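Local coordinates for protein S-adenosylmethionine dependent methyltransferase (Mesorhizobium loti, PDB 3BKW) that probably catalyses the transfer of methyl groups from S-adenosylmethionine, as expected of a class I methyltransferase, at residues A[209-214]-A[235-240]; A[113-118]-A[141-146]; A[147-152]-A[165-170]. All blocks are in the same frame, centred on the assembly; numbering follows the deposited sequence.

Overall arrangement
Followed from the N terminus, the three contacts come one after another, and none nests in or crosses another. Contact 2 closes first: strand 108-114 runs out, helix 123-133 leads back, and strand 138-145 settles beside its predecessor. Helix 147-150 follows at once and, after a short excursion, contact 3 closes on strand 165-169, about 18 Å from contact 2 between centres. Contact 1 closes last, pairing strand 207-213 with strand 236-242. Contacts 1 and 2 belong to one sheet, because strand 236-242 also lies against strand 138-145, and H146 reaches E213 across them. Contact 3 stands to the side, where it, like contact 1, meets the second subunit.

Contact 1 (A[209-214]-A[235-240]); sequences EHVEEF and MFLLVS
V211 and L237 meet methyl to methyl, CG1 of V211 lying 3.9 Å from CD1 of L237, on one face of an antiparallel strand pair at the end of a class I methyltransferase sheet. The two short strand segments run almost exactly opposed, at 175°. V211, L237 and V239, all buried, make this the packed side. In the middle E212 and L238 form a hydrogen-bonded pair: E212 N to L238 O and L238 N to E212 O both measure 2.8 Å. Toward S240 the regular pairing is interrupted by a classic beta bulge, E209 and H210 both facing that one residue. S240 O is gripped by two N-H groups arriving from the same side of its carbonyl plane, E209 N at 2.9 Å and H210 N at 3.2 Å.

Looser by contrast are the water-linked margins and the partly exposed side chains of H210 and E212. In both, CG lies anti to the backbone N (chi1 -172° and -168°), and the two side chains are joined by a hydrogen bond: H210 NE2 donates to the anti lone pair of E212 OE1 at 2.8 Å, close to the imidazole plane, which fixes the ring's rotation. At the F214 end a direct bond remains, F214 N to F236 O at 3.1 Å, but the next link is a water taking F236 N and giving to F214 O. The two phenyl groups lie side by side, F214 CD2 reaching the edge of the F236 ring.

Helix 32-38 covers part of the face of H210, E212 and L238, while helix 194-203 packs on V211 and V239. E213 turns its carboxylate to H146 and to Y172 and G195 of the second subunit, and strand 138-145 flanks strand 236-242 on the side away from strand 207-213.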
ATOM      1  N   GLU A 209      10.344  -2.114  -0.844  1.00 27.90           N
ATOM      2  CA  GLU A 209      10.736  -3.236  -1.694  1.00 29.82           C
ATOM      3  C   GLU A 209       9.563  -4.144  -2.074  1.00 29.64           C
ATOM      4  O   GLU A 209       9.480  -4.606  -3.211  1.00 28.17           O
ATOM      5  CB  GLU A 209      11.850  -4.035  -1.011  1.00 30.64           C
ATOM      6  CG  GLU A 209      12.369  -5.216  -1.824  1.00 36.43           C
ATOM      7  CD  GLU A 209      13.654  -5.798  -1.272  1.00 43.04           C
ATOM      8  OE1 GLU A 209      14.649  -5.052  -1.202  1.00 51.61           O
ATOM      9  OE2 GLU A 209      13.681  -7.013  -0.957  1.00 62.26           O
ATOM     10  N   HIS A 210       8.677  -4.423  -1.127  1.00 27.63           N
ATOM     11  CA  HIS A 210       7.552  -5.334  -1.383  1.00 28.74           C
ATOM     12  C   HIS A 210       6.464  -5.079  -0.351  1.00 28.31           C
ATOM     13  O   HIS A 210       6.752  -4.858   0.819  1.00 28.03           O
ATOM     14  CB  HIS A 210       8.032  -6.796  -1.300  1.00 28.52           C
ATOM     15  CG  HIS A 210       7.020  -7.813  -1.734  1.00 30.45           C
ATOM     16  ND1 HIS A 210       6.919  -8.260  -3.034  1.00 32.02           N
ATOM     17  CD2 HIS A 210       6.096  -8.501  -1.025  1.00 29.63           C
ATOM     18  CE1 HIS A 210       5.950  -9.159  -3.108  1.00 35.02           C
ATOM     19  NE2 HIS A 210       5.439  -9.327  -1.902  1.00 31.49           N
ATOM     20  N   VAL A 211       5.217  -5.059  -0.807  1.00 28.84           N
ATOM     21  CA  VAL A 211       4.058  -4.847   0.049  1.00 27.88           C
ATOM     22  C   VAL A 211       3.038  -5.946  -0.273  1.00 29.83           C
ATOM     23  O   VAL A 211       2.660  -6.115  -1.426  1.00 28.89           O
ATOM     24  CB  VAL A 211       3.432  -3.458  -0.182  1.00 28.62           C
ATOM     25  CG1 VAL A 211       2.198  -3.251   0.724  1.00 28.89           C
ATOM     26  CG2 VAL A 211       4.448  -2.353   0.061  1.00 32.69           C
ATOM     27  N   GLU A 212       2.589  -6.664   0.743  1.00 28.87           N
ATOM     28  CA  GLU A 212       1.652  -7.751   0.525  1.00 30.51           C
ATOM     29  C   GLU A 212       0.556  -7.719   1.565  1.00 29.71           C
ATOM     30  O   GLU A 212       0.819  -7.654   2.771  1.00 29.51           O
ATOM     31  CB  GLU A 212       2.434  -9.044   0.539  1.00 33.21           C
ATOM     32  CG  GLU A 212       1.708 -10.249   0.073  1.00 38.16           C
ATOM     33  CD  GLU A 212       2.651 -11.408  -0.234  1.00 36.34           C
ATOM     34  OE1 GLU A 212       3.715 -11.214  -0.886  1.00 40.56           O
ATOM     35  OE2 GLU A 212       2.305 -12.536   0.135  1.00 47.20           O
ATOM     36  N   GLU A 213      -0.684  -7.703   1.074  1.00 27.88           N
ATOM     37  CA  GLU A 213      -1.871  -7.782   1.932  1.00 28.05           C
ATOM     38  C   GLU A 213      -2.127  -9.266   1.862  1.00 30.09           C
ATOM     39  O   GLU A 213      -2.571  -9.787   0.829  1.00 31.11           O
ATOM     40  CB  GLU A 213      -2.979  -6.891   1.393  1.00 29.90           C
ATOM     41  CG  GLU A 213      -2.473  -5.468   1.230  1.00 29.27           C
ATOM     42  CD  GLU A 213      -3.436  -4.576   0.526  1.00 30.44           C
ATOM     43  OE1 GLU A 213      -4.408  -4.139   1.157  1.00 31.25           O
ATOM     44  OE2 GLU A 213      -3.197  -4.268  -0.649  1.00 30.39           O
ATOM     45  N   PHE A 214      -1.813  -9.948   2.969  1.00 31.78           N
ATOM     46  CA  PHE A 214      -1.733 -11.397   2.990  1.00 33.33           C
ATOM     47  C   PHE A 214      -2.995 -12.069   2.499  1.00 33.39           C
ATOM     48  O   PHE A 214      -4.091 -11.646   2.831  1.00 35.03           O
ATOM     49  CB  PHE A 214      -1.267 -11.954   4.351  1.00 35.69           C
ATOM     50  CG  PHE A 214      -1.445 -13.454   4.479  1.00 33.47           C
ATOM     51  CD1 PHE A 214      -0.662 -14.301   3.717  1.00 42.03           C
ATOM     52  CD2 PHE A 214      -2.416 -13.998   5.312  1.00 45.09           C
ATOM     53  CE1 PHE A 214      -0.828 -15.694   3.790  1.00 42.06           C
ATOM     54  CE2 PHE A 214      -2.584 -15.397   5.398  1.00 43.91           C
ATOM     55  CZ  PHE A 214      -1.787 -16.232   4.631  1.00 43.12           C
HETATM   56  N   MSE A 235      -6.183  -9.919   7.145  1.00 29.50           N
HETATM   57  CA  MSE A 235      -5.871  -9.723   8.547  1.00 28.76           C
HETATM   58  C   MSE A 235      -4.523  -9.016   8.704  1.00 28.58           C
HETATM   59  O   MSE A 235      -4.334  -8.279   9.684  1.00 26.99           O
HETATM   60  CB  MSE A 235      -5.812 -11.044   9.306  1.00 29.22           C
HETATM   61  CG  MSE A 235      -5.680 -10.876  10.790  1.00 31.30           C
HETATM   62 SE   MSE A 235      -5.928 -12.547  11.713  0.75 36.79          SE
HETATM   63  CE  MSE A 235      -7.740 -12.890  11.203  1.00 33.98           C
ATOM     64  N   PHE A 236      -3.597  -9.256   7.765  1.00 27.27           N
ATOM     65  CA  PHE A 236      -2.222  -8.770   7.895  1.00 27.57           C
ATOM     66  C   PHE A 236      -1.687  -7.996   6.721  1.00 27.42           C
ATOM     67  O   PHE A 236      -2.052  -8.246   5.574  1.00 27.90           O
ATOM     68  CB  PHE A 236      -1.267  -9.955   8.120  1.00 28.36           C
ATOM     69  CG  PHE A 236      -1.671 -10.864   9.238  1.00 28.23           C
ATOM     70  CD1 PHE A 236      -1.729 -10.360  10.529  1.00 28.84           C
ATOM     71  CD2 PHE A 236      -1.949 -12.209   9.015  1.00 34.12           C
ATOM     72  CE1 PHE A 236      -2.091 -11.189  11.602  1.00 32.82           C
ATOM     73  CE2 PHE A 236      -2.310 -13.041  10.078  1.00 30.59           C
ATOM     74  CZ  PHE A 236      -2.385 -12.517  11.369  1.00 29.11           C
ATOM     75  N   LEU A 237      -0.820  -7.042   7.046  1.00 27.34           N
ATOM     76  CA  LEU A 237      -0.024  -6.282   6.092  1.00 27.05           C
ATOM     77  C   LEU A 237       1.422  -6.745   6.277  1.00 27.22           C
ATOM     78  O   LEU A 237       1.930  -6.729   7.411  1.00 27.50           O
ATOM     79  CB  LEU A 237      -0.119  -4.777   6.354  1.00 26.47           C
ATOM     80  CG  LEU A 237       0.679  -3.873   5.399  1.00 27.38           C
ATOM     81  CD1 LEU A 237       0.121  -3.959   3.953  1.00 28.75           C
ATOM     82  CD2 LEU A 237       0.720  -2.414   5.878  1.00 29.63           C
ATOM     83  N   LEU A 238       2.056  -7.137   5.181  1.00 26.88           N
ATOM     84  CA  LEU A 238       3.449  -7.592   5.165  1.00 26.53           C
ATOM     85  C   LEU A 238       4.249  -6.569   4.360  1.00 27.45           C
ATOM     86  O   LEU A 238       3.870  -6.233   3.223  1.00 27.95           O
ATOM     87  CB  LEU A 238       3.558  -8.976   4.548  1.00 28.44           C
ATOM     88  CG  LEU A 238       2.550 -10.028   5.013  1.00 27.17           C
ATOM     89  CD1 LEU A 238       2.842 -11.369   4.288  1.00 26.56           C
ATOM     90  CD2 LEU A 238       2.515 -10.257   6.499  1.00 31.72           C
ATOM     91  N   VAL A 239       5.341  -6.061   4.923  1.00 26.43           N
ATOM     92  CA  VAL A 239       6.173  -5.076   4.221  1.00 25.83           C
ATOM     93  C   VAL A 239       7.666  -5.407   4.324  1.00 27.11           C
ATOM     94  O   VAL A 239       8.130  -5.842   5.385  1.00 27.13           O
ATOM     95  CB  VAL A 239       5.993  -3.633   4.808  1.00 26.53           C
ATOM     96  CG1 VAL A 239       6.827  -2.606   4.024  1.00 26.63           C
ATOM     97  CG2 VAL A 239       4.533  -3.195   4.839  1.00 26.79           C
ATOM     98  N   SER A 240       8.375  -5.239   3.202  1.00 26.26           N
ATOM     99  CA  SER A 240       9.838  -5.335   3.110  0.50 25.92           C
ATOM    100  C   SER A 240      10.343  -3.976   2.637  1.00 27.66           C
ATOM    101  O   SER A 240       9.827  -3.450   1.649  1.00 26.88           O
ATOM    102  CB  SER A 240      10.260  -6.386   2.091  0.50 27.35           C
ATOM    103  OG  SER A 240      11.674  -6.376   1.921  0.50 24.12           O
TER
HETATM  104  O   HOH W   1      13.989  -8.422   1.963  1.00 32.85           O
HETATM  105  O   HOH W   2      -4.042 -11.126   5.410  1.00 30.55           O

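Contact 2 (A[113-118]-A[141-146]); sequences SSLALH and VFSTEH
S113 and F142 face each other as a parallel bridge, the meeting point of a beta-alpha-beta crossover in the Rossmann-like methyltransferase fold, with helix 123-133 in the connection. Backbone bonds set the register: S113 N gives to V141 O at 3.1 Å, and S143 N to S113 O at 2.9 Å. Where strand 108-114 ends, L115 N turns back to S143 O at 3.0 Å, standing well above that carbonyl plane, with a weak second bond to S143 OG. The hydroxyl can take part because chi1 of 60° tucks OG between the backbone N and the carbonyl carbon.

Two CH-pi contacts carry the side-chain packing. L117 CD1 sits over a face of the F142 ring, 4.2 Å from its centroid, the two side chains crossing at about a right angle. E145 CG does the same to H118, 4.0 Å from the imidazole centroid, while T144 CA lies at that ring's edge; the E145 carboxylate is held by K189. An alanine in place of H118 would probably leave E145 CG without the flat surface it covers and open a gap beside T144.

Water supplies the third kind of link. One molecule joins S114 OG and S143 OG; another gives to S113 OG, whose hydroxyl also meets L50 O, and to S143 O, each at 2.8 Å, and accepts from L117 N.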
ATOM      1  N   SER A 113      10.295  -8.368  12.273  1.00 27.15           N
ATOM      2  CA  SER A 113       9.298  -8.229  13.324  1.00 25.97           C
ATOM      3  C   SER A 113       7.960  -8.825  12.930  1.00 27.56           C
ATOM      4  O   SER A 113       7.383  -8.433  11.927  1.00 27.87           O
ATOM      5  CB  SER A 113       9.110  -6.768  13.683  1.00 25.90           C
ATOM      6  OG  SER A 113       8.223  -6.642  14.791  1.00 28.06           O
ATOM      7  N   SER A 114       7.477  -9.775  13.723  1.00 25.77           N
ATOM      8  CA  SER A 114       6.176 -10.389  13.515  1.00 26.25           C
ATOM      9  C   SER A 114       5.140  -9.860  14.504  1.00 25.89           C
ATOM     10  O   SER A 114       5.248 -10.093  15.715  1.00 26.16           O
ATOM     11  CB  SER A 114       6.272 -11.906  13.655  1.00 28.03           C
ATOM     12  OG  SER A 114       4.976 -12.496  13.643  1.00 29.09           O
ATOM     13  N   LEU A 115       4.166  -9.130  13.971  1.00 26.33           N
ATOM     14  CA  LEU A 115       2.976  -8.728  14.724  1.00 27.08           C
ATOM     15  C   LEU A 115       3.248  -8.018  16.042  1.00 29.35           C
ATOM     16  O   LEU A 115       2.646  -8.324  17.080  1.00 29.65           O
ATOM     17  CB  LEU A 115       2.091  -9.969  14.912  1.00 27.76           C
ATOM     18  CG  LEU A 115       1.699 -10.722  13.637  1.00 29.13           C
ATOM     19  CD1 LEU A 115       0.821 -11.942  13.980  1.00 30.00           C
ATOM     20  CD2 LEU A 115       1.015  -9.798  12.634  1.00 30.54           C
ATOM     21  N   ALA A 116       4.173  -7.072  15.984  1.00 27.58           N
ATOM     22  CA  ALA A 116       4.562  -6.250  17.139  1.00 27.71           C
ATOM     23  C   ALA A 116       4.372  -4.752  16.927  1.00 26.22           C
ATOM     24  O   ALA A 116       4.028  -4.048  17.857  1.00 28.96           O
ATOM     25  CB  ALA A 116       6.037  -6.513  17.503  1.00 28.95           C
ATOM     26  N   LEU A 117       4.627  -4.261  15.711  1.00 27.78           N
ATOM     27  CA  LEU A 117       4.649  -2.835  15.456  1.00 28.27           C
ATOM     28  C   LEU A 117       3.312  -2.142  15.527  1.00 26.66           C
ATOM     29  O   LEU A 117       3.287  -0.948  15.804  1.00 26.64           O
ATOM     30  CB  LEU A 117       5.378  -2.493  14.165  1.00 28.78           C
ATOM     31  CG  LEU A 117       6.849  -2.925  14.051  1.00 35.18           C
ATOM     32  CD1 LEU A 117       7.451  -2.098  12.900  1.00 39.55           C
ATOM     33  CD2 LEU A 117       7.675  -2.783  15.292  1.00 36.71           C
ATOM     34  N   HIS A 118       2.211  -2.890  15.386  1.00 27.43           N
ATOM     35  CA  HIS A 118       0.880  -2.305  15.589  1.00 28.10           C
ATOM     36  C   HIS A 118       0.603  -1.893  17.040  1.00 27.92           C
ATOM     37  O   HIS A 118      -0.385  -1.219  17.292  1.00 30.18           O
ATOM     38  CB  HIS A 118      -0.265  -3.119  14.995  1.00 28.20           C
ATOM     39  CG  HIS A 118      -0.288  -4.545  15.416  1.00 31.19           C
ATOM     40  ND1 HIS A 118       0.247  -5.545  14.647  1.00 34.83           N
ATOM     41  CD2 HIS A 118      -0.766  -5.144  16.525  1.00 41.95           C
ATOM     42  CE1 HIS A 118       0.079  -6.707  15.250  1.00 31.48           C
ATOM     43  NE2 HIS A 118      -0.512  -6.490  16.403  1.00 36.90           N
ATOM     44  N   VAL A 141      11.889  -6.294   7.427  1.00 26.56           N
ATOM     45  CA  VAL A 141      10.762  -7.086   6.962  1.00 26.43           C
ATOM     46  C   VAL A 141       9.862  -7.323   8.162  1.00 27.50           C
ATOM     47  O   VAL A 141      10.300  -7.843   9.197  1.00 27.70           O
ATOM     48  CB  VAL A 141      11.245  -8.411   6.362  1.00 26.36           C
ATOM     49  CG1 VAL A 141      10.059  -9.280   5.914  1.00 28.35           C
ATOM     50  CG2 VAL A 141      12.180  -8.157   5.186  1.00 27.15           C
ATOM     51  N   PHE A 142       8.603  -6.900   8.060  1.00 26.92           N
ATOM     52  CA  PHE A 142       7.700  -7.021   9.173  1.00 26.24           C
ATOM     53  C   PHE A 142       6.245  -7.226   8.799  1.00 28.36           C
ATOM     54  O   PHE A 142       5.813  -6.856   7.698  1.00 27.76           O
ATOM     55  CB  PHE A 142       7.852  -5.787  10.086  1.00 26.76           C
ATOM     56  CG  PHE A 142       7.401  -4.469   9.465  1.00 27.41           C
ATOM     57  CD1 PHE A 142       6.096  -4.014   9.667  1.00 31.26           C
ATOM     58  CD2 PHE A 142       8.272  -3.674   8.695  1.00 28.47           C
ATOM     59  CE1 PHE A 142       5.654  -2.784   9.133  1.00 32.55           C
ATOM     60  CE2 PHE A 142       7.836  -2.429   8.148  1.00 29.58           C
ATOM     61  CZ  PHE A 142       6.513  -2.001   8.370  1.00 29.53           C
ATOM     62  N   SER A 143       5.507  -7.809   9.750  1.00 26.30           N
ATOM     63  CA  SER A 143       4.076  -8.001   9.626  1.00 26.69           C
ATOM     64  C   SER A 143       3.373  -7.227  10.713  1.00 28.13           C
ATOM     65  O   SER A 143       3.881  -7.093  11.836  1.00 27.60           O
ATOM     66  CB  SER A 143       3.702  -9.467   9.714  1.00 28.07           C
ATOM     67  OG  SER A 143       4.101 -10.020  10.953  1.00 28.72           O
ATOM     68  N   THR A 144       2.212  -6.695  10.356  1.00 27.17           N
ATOM     69  CA  THR A 144       1.321  -6.019  11.287  1.00 27.52           C
ATOM     70  C   THR A 144      -0.118  -6.371  10.924  1.00 27.00           C
ATOM     71  O   THR A 144      -0.392  -6.852   9.837  1.00 26.57           O
ATOM     72  CB  THR A 144       1.477  -4.452  11.243  1.00 28.51           C
ATOM     73  OG1 THR A 144       1.368  -3.983   9.881  1.00 30.37           O
ATOM     74  CG2 THR A 144       2.834  -4.000  11.817  1.00 31.01           C
ATOM     75  N   GLU A 145      -1.037  -6.123  11.842  1.00 28.05           N
ATOM     76  CA  GLU A 145      -2.449  -6.205  11.525  1.00 28.58           C
ATOM     77  C   GLU A 145      -2.740  -5.168  10.451  1.00 27.87           C
ATOM     78  O   GLU A 145      -2.241  -4.046  10.486  1.00 29.14           O
ATOM     79  CB  GLU A 145      -3.338  -5.932  12.735  1.00 27.47           C
ATOM     80  CG  GLU A 145      -3.412  -7.110  13.676  1.00 28.52           C
ATOM     81  CD  GLU A 145      -4.280  -6.908  14.886  1.00 31.40           C
ATOM     82  OE1 GLU A 145      -5.107  -5.987  14.896  1.00 31.56           O
ATOM     83  OE2 GLU A 145      -4.110  -7.692  15.826  1.00 33.17           O
ATOM     84  N   HIS A 146      -3.520  -5.583   9.470  1.00 28.30           N
ATOM     85  CA  HIS A 146      -3.877  -4.726   8.328  1.00 26.40           C
ATOM     86  C   HIS A 146      -4.869  -3.650   8.793  1.00 26.14           C
ATOM     87  O   HIS A 146      -5.698  -3.928   9.664  1.00 28.42           O
ATOM     88  CB  HIS A 146      -4.535  -5.600   7.252  1.00 26.84           C
ATOM     89  CG  HIS A 146      -4.643  -4.950   5.914  1.00 28.15           C
ATOM     90  ND1 HIS A 146      -5.576  -3.978   5.623  1.00 27.47           N
ATOM     91  CD2 HIS A 146      -3.962  -5.174   4.766  1.00 29.48           C
ATOM     92  CE1 HIS A 146      -5.442  -3.607   4.363  1.00 29.98           C
ATOM     93  NE2 HIS A 146      -4.471  -4.317   3.819  1.00 28.03           N
TER
HETATM   94  O   HOH W   3       5.699  -6.084  13.654  1.00 14.51           O
HETATM   95  O   HOH W   4       3.898 -12.710  11.164  1.00 20.67           O

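Contact 3 (A[147-152]-A[165-170]); sequences PIYMAP and RTWPID
W167 points its indole N-H at the backbone of I148, tying strand 165-169, one half of a two-stranded antiparallel hairpin with strand 158-159, to the short helix 147-150 that follows strand 138-145 of the main sheet of the methyltransferase fold. NE1 of W167 lies 3.0 Å from I148 O, which is near the indole plane, although the donor stands 49° above the carbonyl plane. The residue four places on from I148 is P152, which has no N-H to offer; the indole supplies a donor instead.

Around that bond the side chains take distinct attitudes to the indole. I148 crosses it obliquely, CG2 resting 3.6 Å from CD1 of W167, and the same methyl also touches CD1 of I169. Y149 lies in a nearly parallel plane, 9° away, but strongly offset, so that little of one ring lies over the other, the centroids of Y149 and the six-membered ring of W167 being 5.6 Å apart; Y149 CD1 touches W167 CZ2 at 3.8 Å. P152 comes at about a right angle, and its CG also presses on P168 O at 3.4 Å.

R233 makes a cation-pi contact with W167, and W157 meets it edge-to-face. W167, P168 and I169 pair antiparallel with a strand of the second subunit, continuing the sheet across the interface.

At the far end D170 holds CG between its backbone N and carbonyl carbon (chi1 69°). OD1 of D170 lies 3.3 Å from P152 CA and accepts from A153 N. A single water closes the corner, giving one hydrogen to A151 O at 2.7 Å and the other to D170 OD2 at 2.8 Å.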
ATOM      1  N   PRO A 147      -4.759  -2.408   8.253  1.00 26.28           N
ATOM      2  CA  PRO A 147      -5.762  -1.411   8.656  1.00 25.88           C
ATOM      3  C   PRO A 147      -7.247  -1.766   8.380  1.00 25.49           C
ATOM      4  O   PRO A 147      -8.130  -1.304   9.094  1.00 26.67           O
ATOM      5  CB  PRO A 147      -5.284  -0.128   7.934  1.00 26.26           C
ATOM      6  CG  PRO A 147      -4.421  -0.604   6.851  1.00 28.22           C
ATOM      7  CD  PRO A 147      -3.752  -1.831   7.344  1.00 28.96           C
ATOM      8  N   ILE A 148      -7.537  -2.588   7.366  1.00 25.58           N
ATOM      9  CA  ILE A 148      -8.910  -3.073   7.141  1.00 25.66           C
ATOM     10  C   ILE A 148      -9.399  -3.844   8.376  1.00 25.26           C
ATOM     11  O   ILE A 148     -10.535  -3.697   8.794  1.00 26.65           O
ATOM     12  CB  ILE A 148      -9.015  -3.964   5.895  1.00 27.56           C
ATOM     13  CG1 ILE A 148      -8.945  -3.083   4.647  1.00 28.02           C
ATOM     14  CG2 ILE A 148     -10.342  -4.784   5.911  1.00 27.30           C
ATOM     15  CD1 ILE A 148      -8.795  -3.839   3.363  1.00 26.83           C
ATOM     16  N   TYR A 149      -8.517  -4.667   8.938  1.00 26.07           N
ATOM     17  CA  TYR A 149      -8.801  -5.438  10.124  1.00 27.43           C
ATOM     18  C   TYR A 149      -8.876  -4.564  11.385  1.00 26.84           C
ATOM     19  O   TYR A 149      -9.746  -4.793  12.244  1.00 27.90           O
ATOM     20  CB  TYR A 149      -7.749  -6.549  10.268  1.00 27.57           C
ATOM     21  CG  TYR A 149      -7.991  -7.485  11.419  1.00 27.94           C
ATOM     22  CD1 TYR A 149      -8.879  -8.557  11.308  1.00 27.73           C
ATOM     23  CD2 TYR A 149      -7.315  -7.312  12.626  1.00 29.15           C
ATOM     24  CE1 TYR A 149      -9.104  -9.429  12.393  1.00 32.10           C
ATOM     25  CE2 TYR A 149      -7.540  -8.159  13.715  1.00 31.58           C
ATOM     26  CZ  TYR A 149      -8.421  -9.230  13.584  1.00 29.78           C
ATOM     27  OH  TYR A 149      -8.649 -10.065  14.661  1.00 35.62           O
HETATM   28  N   MSE A 150      -7.984  -3.587  11.515  1.00 27.43           N
HETATM   29  CA  MSE A 150      -7.938  -2.713  12.703  1.00 27.67           C
HETATM   30  C   MSE A 150      -8.960  -1.582  12.750  1.00 28.82           C
HETATM   31  O   MSE A 150      -9.319  -1.123  13.829  1.00 28.92           O
HETATM   32  CB  MSE A 150      -6.559  -2.058  12.829  1.00 28.42           C
HETATM   33  CG  MSE A 150      -5.426  -3.022  13.055  1.00 28.95           C
HETATM   34 SE   MSE A 150      -3.790  -2.050  13.479  0.75 30.89          SE
HETATM   35  CE  MSE A 150      -3.525  -1.107  11.739  1.00 30.98           C
ATOM     36  N   ALA A 151      -9.380  -1.094  11.586  1.00 28.78           N
ATOM     37  CA  ALA A 151     -10.276   0.073  11.499  1.00 27.44           C
ATOM     38  C   ALA A 151     -11.591   0.054  12.281  1.00 28.66           C
ATOM     39  O   ALA A 151     -11.888   1.014  12.983  1.00 29.96           O
ATOM     40  CB  ALA A 151     -10.600   0.384  10.027  1.00 28.09           C
ATOM     41  N   PRO A 152     -12.386  -1.023  12.150  1.00 28.16           N
ATOM     42  CA  PRO A 152     -13.755  -0.941  12.679  1.00 27.75           C
ATOM     43  C   PRO A 152     -13.932  -0.766  14.191  1.00 29.93           C
ATOM     44  O   PRO A 152     -13.165  -1.323  14.977  1.00 31.56           O
ATOM     45  CB  PRO A 152     -14.402  -2.250  12.195  1.00 29.00           C
ATOM     46  CG  PRO A 152     -13.503  -2.779  11.146  1.00 28.73           C
ATOM     47  CD  PRO A 152     -12.132  -2.328  11.513  1.00 28.03           C
ATOM     48  N   ARG A 165     -20.879 -13.474   3.235  1.00 31.22           N
ATOM     49  CA  ARG A 165     -20.024 -13.040   4.338  0.50 29.69           C
ATOM     50  C   ARG A 165     -19.374 -11.715   3.936  1.00 29.84           C
ATOM     51  O   ARG A 165     -18.809 -11.614   2.862  1.00 28.45           O
ATOM     52  CB  ARG A 165     -18.940 -14.089   4.625  0.50 30.99           C
ATOM     53  CG  ARG A 165     -17.920 -13.713   5.705  0.50 30.52           C
ATOM     54  CD  ARG A 165     -16.906 -14.825   6.008  0.50 30.83           C
ATOM     55  NE  ARG A 165     -16.215 -15.311   4.803  0.50 31.41           N
ATOM     56  CZ  ARG A 165     -16.533 -16.399   4.081  0.50 35.26           C
ATOM     57  NH1 ARG A 165     -17.545 -17.214   4.404  0.50 41.13           N
ATOM     58  NH2 ARG A 165     -15.809 -16.686   2.999  0.50 30.46           N
ATOM     59  N   THR A 166     -19.452 -10.712   4.822  1.00 27.07           N
ATOM     60  CA  THR A 166     -18.825  -9.393   4.585  1.00 27.07           C
ATOM     61  C   THR A 166     -18.113  -8.909   5.833  1.00 26.89           C
ATOM     62  O   THR A 166     -18.391  -9.376   6.941  1.00 27.16           O
ATOM     63  CB  THR A 166     -19.831  -8.317   4.160  1.00 29.02           C
ATOM     64  OG1 THR A 166     -20.696  -7.989   5.261  1.00 27.79           O
ATOM     65  CG2 THR A 166     -20.656  -8.794   2.987  1.00 29.04           C
ATOM     66  N   TRP A 167     -17.208  -7.953   5.623  1.00 25.71           N
ATOM     67  CA  TRP A 167     -16.413  -7.333   6.681  1.00 25.07           C
ATOM     68  C   TRP A 167     -16.688  -5.835   6.659  1.00 24.81           C
ATOM     69  O   TRP A 167     -16.087  -5.098   5.840  1.00 26.39           O
ATOM     70  CB  TRP A 167     -14.922  -7.626   6.483  1.00 26.38           C
ATOM     71  CG  TRP A 167     -14.045  -7.076   7.579  1.00 28.01           C
ATOM     72  CD1 TRP A 167     -13.379  -5.894   7.575  1.00 27.54           C
ATOM     73  CD2 TRP A 167     -13.772  -7.682   8.852  1.00 26.38           C
ATOM     74  NE1 TRP A 167     -12.682  -5.748   8.734  1.00 26.84           N
ATOM     75  CE2 TRP A 167     -12.905  -6.817   9.549  1.00 25.94           C
ATOM     76  CE3 TRP A 167     -14.141  -8.900   9.450  1.00 24.70           C
ATOM     77  CZ2 TRP A 167     -12.407  -7.105  10.838  1.00 27.45           C
ATOM     78  CZ3 TRP A 167     -13.657  -9.198  10.756  1.00 27.14           C
ATOM     79  CH2 TRP A 167     -12.799  -8.293  11.433  1.00 29.21           C
ATOM     80  N   PRO A 168     -17.622  -5.363   7.509  1.00 26.87           N
ATOM     81  CA  PRO A 168     -17.925  -3.931   7.573  1.00 28.62           C
ATOM     82  C   PRO A 168     -16.780  -3.072   8.098  1.00 30.56           C
ATOM     83  O   PRO A 168     -16.208  -3.376   9.147  1.00 31.78           O
ATOM     84  CB  PRO A 168     -19.141  -3.868   8.501  1.00 30.37           C
ATOM     85  CG  PRO A 168     -19.733  -5.193   8.437  1.00 29.54           C
ATOM     86  CD  PRO A 168     -18.564  -6.116   8.365  1.00 27.13           C
ATOM     87  N   ILE A 169     -16.470  -2.014   7.359  1.00 29.50           N
ATOM     88  CA  ILE A 169     -15.417  -1.076   7.686  1.00 30.98           C
ATOM     89  C   ILE A 169     -16.043   0.260   8.078  1.00 31.33           C
ATOM     90  O   ILE A 169     -17.000   0.700   7.455  1.00 31.97           O
ATOM     91  CB  ILE A 169     -14.476  -0.873   6.439  1.00 33.68           C
ATOM     92  CG1 ILE A 169     -13.677  -2.167   6.152  1.00 35.78           C
ATOM     93  CG2 ILE A 169     -13.489   0.253   6.658  1.00 38.90           C
ATOM     94  CD1 ILE A 169     -12.930  -2.175   4.772  1.00 35.69           C
ATOM     95  N   ASP A 170     -15.534   0.860   9.150  1.00 27.55           N
ATOM     96  CA  ASP A 170     -15.820   2.259   9.493  1.00 27.57           C
ATOM     97  C   ASP A 170     -14.518   2.900   9.984  1.00 28.24           C
ATOM     98  O   ASP A 170     -13.564   2.196  10.378  1.00 28.82           O
ATOM     99  CB  ASP A 170     -16.930   2.420  10.540  1.00 28.80           C
ATOM    100  CG  ASP A 170     -16.502   1.939  11.911  1.00 28.17           C
ATOM    101  OD1 ASP A 170     -16.497   0.727  12.125  1.00 36.25           O
ATOM    102  OD2 ASP A 170     -16.166   2.782  12.768  1.00 40.46           O
TER
HETATM  103  O   HOH W   5     -13.752   2.569  14.194  1.00 32.31           O